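Local coordinates for glycerophosphodiester phosphodiesterase (Parabacteroides distasonis, PDB 3NO3), which belongs to the glycerophosphoryl diester phosphodiesterase family of TIM-barrel proteins and holds a magnesium ion in its barrel, at residues I101-S106 with I136-D141. Residues are numbered along the deposited sequence; the frame is centred on the assembly and turned at random.
With MG (magnesium ion), chain B.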
# COMPACT_ATOMS: atom_id res chain seq x y z
N ILE A 101 0.62 0.50 -4.83
CA ILE A 101 1.05 -0.02 -3.54
C ILE A 101 -0.13 -0.82 -2.97
O ILE A 101 -1.05 -0.28 -2.41
CB ILE A 101 1.54 1.08 -2.57
CG1 ILE A 101 2.57 2.02 -3.24
CG2 ILE A 101 2.12 0.45 -1.33
CD1 ILE A 101 3.82 1.34 -3.83
N PHE A 102 -0.09 -2.14 -3.15
CA PHE A 102 -1.22 -3.05 -3.01
C PHE A 102 -1.09 -3.65 -1.63
O PHE A 102 -0.21 -4.48 -1.42
CB PHE A 102 -1.04 -4.11 -4.12
CG PHE A 102 -2.15 -5.15 -4.28
CD1 PHE A 102 -2.57 -6.01 -3.25
CD2 PHE A 102 -2.68 -5.36 -5.55
CE1 PHE A 102 -3.51 -6.98 -3.48
CE2 PHE A 102 -3.63 -6.32 -5.78
CZ PHE A 102 -4.06 -7.13 -4.76
N GLU A 103 -1.92 -3.21 -0.68
CA GLU A 103 -2.00 -3.87 0.61
C GLU A 103 -3.00 -5.03 0.57
O GLU A 103 -4.21 -4.79 0.41
CB GLU A 103 -2.36 -2.91 1.75
CG GLU A 103 -2.35 -3.67 3.08
CD GLU A 103 -2.60 -2.83 4.33
OE1 GLU A 103 -2.50 -1.58 4.31
OE2 GLU A 103 -2.84 -3.45 5.38
N LEU A 104 -2.54 -6.26 0.73
CA LEU A 104 -3.49 -7.37 0.95
C LEU A 104 -3.82 -7.40 2.46
O LEU A 104 -2.92 -7.57 3.31
CB LEU A 104 -2.96 -8.73 0.50
CG LEU A 104 -3.95 -9.89 0.48
CD1 LEU A 104 -5.18 -9.60 -0.50
CD2 LEU A 104 -3.19 -11.22 0.13
N LYS A 105 -5.09 -7.25 2.77
CA LYS A 105 -5.58 -7.34 4.17
C LYS A 105 -5.41 -8.75 4.69
O LYS A 105 -5.35 -9.71 3.91
CB LYS A 105 -7.03 -6.95 4.23
CG LYS A 105 -7.31 -5.48 3.85
CD LYS A 105 -6.78 -4.46 4.87
CE LYS A 105 -7.40 -4.60 6.29
NZ LYS A 105 -7.24 -3.30 7.04
N SER A 106 -5.32 -8.87 6.00
CA SER A 106 -5.18 -10.16 6.65
C SER A 106 -6.48 -10.98 6.57
O SER A 106 -7.58 -10.47 6.91
CB SER A 106 -4.81 -9.97 8.12
OG SER A 106 -4.47 -11.20 8.73
N ILE A 136 2.34 -5.12 -0.07
CA ILE A 136 2.57 -4.92 1.35
C ILE A 136 1.51 -5.69 2.13
O ILE A 136 0.39 -5.83 1.65
CB ILE A 136 2.59 -3.42 1.73
CG1 ILE A 136 1.22 -2.73 1.53
CG2 ILE A 136 3.67 -2.64 0.89
CD1 ILE A 136 1.17 -1.20 1.98
N SER A 137 1.81 -6.17 3.34
CA SER A 137 0.77 -6.83 4.16
C SER A 137 1.22 -6.90 5.61
O SER A 137 2.40 -7.05 5.89
CB SER A 137 0.48 -8.26 3.66
OG SER A 137 -0.61 -8.86 4.32
N PHE A 138 0.27 -6.81 6.54
CA PHE A 138 0.53 -7.21 7.92
C PHE A 138 0.69 -8.70 8.11
O PHE A 138 1.19 -9.11 9.16
CB PHE A 138 -0.62 -6.76 8.85
CG PHE A 138 -0.62 -5.26 9.11
CD1 PHE A 138 0.14 -4.72 10.14
CD2 PHE A 138 -1.37 -4.41 8.32
CE1 PHE A 138 0.15 -3.34 10.36
CE2 PHE A 138 -1.38 -3.03 8.56
CZ PHE A 138 -0.61 -2.51 9.57
N ASN A 139 0.17 -9.50 7.17
CA ASN A 139 0.12 -10.93 7.33
C ASN A 139 1.32 -11.62 6.75
O ASN A 139 1.58 -11.51 5.53
CB ASN A 139 -1.15 -11.50 6.65
CG ASN A 139 -1.36 -12.96 7.00
OD1 ASN A 139 -0.85 -13.86 6.32
ND2 ASN A 139 -2.08 -13.20 8.11
N MSE A 140 2.00 -12.39 7.56
CA MSE A 140 3.23 -13.04 7.12
C MSE A 140 3.00 -14.14 6.11
O MSE A 140 3.80 -14.29 5.19
CB MSE A 140 3.98 -13.62 8.33
CG MSE A 140 5.31 -14.30 8.00
SE MSE A 140 6.56 -13.24 6.93
CE MSE A 140 7.14 -12.10 8.36
N ASP A 141 1.90 -14.88 6.25
CA ASP A 141 1.56 -15.94 5.26
C ASP A 141 1.27 -15.35 3.88
O ASP A 141 1.73 -15.90 2.86
CB ASP A 141 0.41 -16.83 5.78
CG ASP A 141 0.75 -17.48 7.13
OD1 ASP A 141 1.68 -18.30 7.13
OD2 ASP A 141 0.13 -17.14 8.15
MG MG B . -3.53 0.10 3.97
O HOH W 1 -2.38 -6.08 5.62
O HOH W 2 -2.22 -10.98 10.18
O HOH W 3 -4.69 1.89 3.71
O HOH W 4 -4.71 -0.18 5.74
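Ile-136 N donates to Phe-102 O (3.0 Å) and Ile-136 O takes the N-H of Leu-104, so the backbone of Ile-136 brackets Glu-103 as parallel strands do; Glu-103 CA adds a CA-H...O contact to Ile-136 O. At the strand ends Ser-137 takes over: its OG donates to Leu-104 O (2.8 Å), which ties it to strand 99-104, and accepts from Asn-139 N two residues on, an ST turn.

Apolar contact comes from Ile-136. With chi1 at 66°, CG1 sits between its own N and C and presses on Glu-103 CB at 3.6 Å, while CD1 meets Ile-101 CG2.

The extended Glu-103 side chain carries its carboxylate to the magnesium ion, bound through OE1 at 2.0 Å; Glu-39, Asp-41 and two waters also coordinate it. OE2 lies at the edge of the Phe-138 ring, 3.4 Å from CD2, and accepts from a water that also donates to Leu-104 O and accepts from Phe-138 N, which should steady the carboxylate.

The two strands belong to a beta-alpha-beta unit of the barrel: strand 37-44 flanks 99-104, the connecting helix 110-126 packs against Phe-102 and Leu-104, and Asn-139 N-caps helix 140-149 through OD1 to Ala-142 N.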